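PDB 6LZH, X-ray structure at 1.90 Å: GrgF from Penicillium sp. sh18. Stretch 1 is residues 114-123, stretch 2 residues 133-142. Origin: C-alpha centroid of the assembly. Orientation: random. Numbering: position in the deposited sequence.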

# COMPACT_ATOMS: atom_id res chain seq x y z
N LEU A 114 18.73 -5.28 5.56
CA LEU A 114 18.72 -6.33 6.56
C LEU A 114 17.33 -6.43 7.18
O LEU A 114 16.74 -5.41 7.56
CB LEU A 114 19.77 -6.04 7.65
CG LEU A 114 19.74 -6.96 8.88
CD1 LEU A 114 20.13 -8.41 8.50
CD2 LEU A 114 20.67 -6.44 9.95
N CYS A 115 16.81 -7.64 7.28
CA CYS A 115 15.56 -7.92 8.00
C CYS A 115 14.44 -7.13 7.31
O CYS A 115 14.23 -7.31 6.10
CB CYS A 115 15.79 -7.61 9.49
SG CYS A 115 14.32 -7.83 10.56
N PHE A 116 13.68 -6.28 8.01
CA PHE A 116 12.63 -5.52 7.34
C PHE A 116 13.21 -4.64 6.24
O PHE A 116 12.55 -4.41 5.23
CB PHE A 116 11.86 -4.68 8.36
CG PHE A 116 10.73 -3.89 7.73
CD1 PHE A 116 9.51 -4.48 7.50
CD2 PHE A 116 10.91 -2.56 7.36
CE1 PHE A 116 8.48 -3.78 6.92
CE2 PHE A 116 9.88 -1.85 6.78
CZ PHE A 116 8.67 -2.46 6.56
N GLY A 117 14.44 -4.14 6.42
CA GLY A 117 15.09 -3.38 5.38
C GLY A 117 15.29 -4.16 4.09
O GLY A 117 15.33 -3.57 3.01
N GLY A 118 15.37 -5.50 4.20
CA GLY A 118 15.51 -6.33 3.02
C GLY A 118 14.21 -6.50 2.27
O GLY A 118 14.22 -6.62 1.05
N ASN A 119 13.10 -6.49 3.00
CA ASN A 119 11.78 -6.45 2.37
C ASN A 119 11.63 -5.17 1.55
O ASN A 119 11.31 -5.21 0.36
CB ASN A 119 10.71 -6.56 3.45
CG ASN A 119 9.28 -6.53 2.90
OD1 ASN A 119 8.88 -5.58 2.24
ND2 ASN A 119 8.51 -7.56 3.22
N VAL A 120 11.91 -4.03 2.17
CA VAL A 120 11.79 -2.74 1.48
C VAL A 120 12.77 -2.65 0.31
O VAL A 120 12.45 -2.08 -0.75
CB VAL A 120 11.99 -1.61 2.51
CG1 VAL A 120 12.20 -0.28 1.85
CG2 VAL A 120 10.81 -1.57 3.49
N THR A 121 13.98 -3.18 0.49
CA THR A 121 14.97 -3.20 -0.59
C THR A 121 14.46 -3.96 -1.81
O THR A 121 14.56 -3.49 -2.94
CB THR A 121 16.29 -3.80 -0.06
OG1 THR A 121 16.93 -2.87 0.83
CG2 THR A 121 17.28 -4.13 -1.21
N LEU A 122 13.93 -5.18 -1.60
CA LEU A 122 13.41 -5.95 -2.73
C LEU A 122 12.25 -5.22 -3.41
O LEU A 122 12.12 -5.24 -4.64
CB LEU A 122 12.97 -7.33 -2.25
CG LEU A 122 14.12 -8.22 -1.75
CD1 LEU A 122 13.62 -9.42 -0.98
CD2 LEU A 122 15.06 -8.64 -2.89
N ALA A 123 11.37 -4.60 -2.62
CA ALA A 123 10.23 -3.90 -3.22
C ALA A 123 10.70 -2.71 -4.04
O ALA A 123 10.19 -2.45 -5.13
CB ALA A 123 9.25 -3.46 -2.13
N ALA A 133 21.54 -3.22 -8.76
CA ALA A 133 21.62 -4.51 -8.07
C ALA A 133 20.99 -4.34 -6.69
O ALA A 133 20.95 -3.23 -6.16
CB ALA A 133 23.07 -5.00 -7.95
N ALA A 134 20.52 -5.45 -6.12
CA ALA A 134 19.87 -5.41 -4.82
C ALA A 134 20.31 -6.62 -4.01
O ALA A 134 20.39 -7.73 -4.55
CB ALA A 134 18.34 -5.40 -4.94
N ILE A 135 20.57 -6.41 -2.71
CA ILE A 135 20.92 -7.49 -1.78
C ILE A 135 19.97 -7.44 -0.59
O ILE A 135 19.85 -6.40 0.07
CB ILE A 135 22.38 -7.38 -1.29
CG1 ILE A 135 23.36 -7.43 -2.47
CG2 ILE A 135 22.65 -8.48 -0.23
CD1 ILE A 135 24.82 -7.02 -2.07
N ALA A 136 19.32 -8.57 -0.30
CA ALA A 136 18.46 -8.71 0.87
C ALA A 136 19.08 -9.72 1.83
O ALA A 136 19.31 -10.87 1.46
CB ALA A 136 17.04 -9.14 0.46
N VAL A 137 19.36 -9.28 3.05
CA VAL A 137 19.94 -10.13 4.08
C VAL A 137 18.87 -10.45 5.11
O VAL A 137 18.32 -9.54 5.75
CB VAL A 137 21.15 -9.46 4.75
CG1 VAL A 137 21.68 -10.38 5.83
CG2 VAL A 137 22.22 -9.11 3.71
N ALA A 138 18.60 -11.76 5.31
CA ALA A 138 17.58 -12.27 6.20
C ALA A 138 16.28 -11.45 6.13
O ALA A 138 15.80 -10.98 7.17
CB ALA A 138 18.11 -12.33 7.63
N PRO A 139 15.69 -11.27 4.94
CA PRO A 139 14.53 -10.37 4.83
C PRO A 139 13.32 -10.86 5.60
O PRO A 139 13.03 -12.06 5.64
CB PRO A 139 14.25 -10.33 3.33
CG PRO A 139 14.81 -11.63 2.79
CD PRO A 139 16.08 -11.81 3.62
N LEU A 140 12.61 -9.91 6.21
CA LEU A 140 11.34 -10.21 6.88
C LEU A 140 10.25 -10.26 5.81
O LEU A 140 10.03 -9.26 5.12
CB LEU A 140 11.05 -9.15 7.94
CG LEU A 140 9.70 -9.01 8.65
CD1 LEU A 140 9.09 -10.35 9.00
CD2 LEU A 140 9.91 -8.19 9.92
N ILE A 141 9.62 -11.41 5.64
CA ILE A 141 8.70 -11.62 4.53
C ILE A 141 7.24 -11.43 4.96
O ILE A 141 6.44 -10.85 4.22
CB ILE A 141 8.90 -13.02 3.91
CG1 ILE A 141 10.31 -13.17 3.32
CG2 ILE A 141 7.86 -13.30 2.84
CD1 ILE A 141 10.74 -12.02 2.42
N ASP A 142 6.87 -11.92 6.14
CA ASP A 142 5.46 -11.89 6.54
C ASP A 142 5.34 -11.44 7.99
O ASP A 142 5.96 -12.04 8.88
CB ASP A 142 4.81 -13.27 6.35
CG ASP A 142 3.33 -13.26 6.65
OD1 ASP A 142 2.63 -12.29 6.24
OD2 ASP A 142 2.85 -14.22 7.29
O HOH W 1 5.58 -8.63 2.85

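Residues 116-123 form the start of a helix that continues later in the chain, while the second stretch contributes a strand that ends at Val137 and then runs on as an irregular segment through Asp142. The helix lies across the strand in a nearly antiparallel sense, with an angle of 154° between their N-to-C directions and a closest approach of 6.9 Å between the axes. Just before the helix the relationship is different: Leu114 pairs with Val137 in a parallel beta bridge, with their CA atoms 4.7 Å apart. The first stretch therefore leaves a sheet, turns sharply at Cys115, and folds back over the strand beside it.

Main-chain hydrogen bonds fix this turn. Cys115 N donates to Val137 O at 2.9 Å, and Leu140 N donates to Cys115 O at 3.1 Å, both with nearly straight geometry. Three CA-H...O contacts accompany them: Leu114 CA to Val137 O (3.3 Å), Cys115 CA to Ala138 O (3.2 Å) and Pro139 CA to Cys115 O (3.3 Å). Cys115 occupies the N-cap position with phi/psi of 62/-125°, and Cys115 O also accepts from Gly118 N at 2.9 Å, so that one oxygen serves both the first turn of the helix and the segment after the strand. Pro139 has no amide hydrogen to offer, but its CA still approaches that oxygen.

The helix approaches the second stretch tightly at small residues. Gly118 faces Ala136, their CA atoms only 4.4 Å apart; a CB on Gly118 would point toward the second stretch and lie 3.2 Å from Pro139 CB and 3.4 Å from Ala136 CB, both tight. The methyl group of Ala136 points toward the helix, and its CB meets Leu122 CD1 at 3.7 Å. Leu122 CB leaves its CA sideways, but the end of the side chain comes nearer, and CD1 also reaches to 4.4 Å from Pro139 CB. The residue before it, Thr121, points toward the strand and sets CG2 4.1 Å from Ala134 CB and 3.7 Å from Ile135 O. Its OG1 donates to Gly117 O at 2.8 Å, which satisfies the hydroxyl within the helix while the methyl packs across the interface.

On the shared face of the beta bridge, Leu114 CD1 touches Val137 CG1 at 3.7 Å. Leu140, the residue most covered by the other stretch, points toward it: its CB lies 4.4 Å from Cys115 SG, and its CD2 lies 4.3 Å from Phe116 CB and near the edge of the Phe116 ring. Leu114, Val137, Phe116 and Leu140 are all buried, so these apolar side chains pack away from solvent.

Asn119 supplies the polar side-chain link. Its ND2 donates to Leu140 O at 3.0 Å and to a water at 3.1 Å, and this water donates to Ile141 O at 2.7 Å, extending the connection by one residue. Its OD1 is hydrogen-bonded elsewhere in the structure, so the buried amide is satisfied at both ends. Altogether the contact buries 582 Å², summed over both sides.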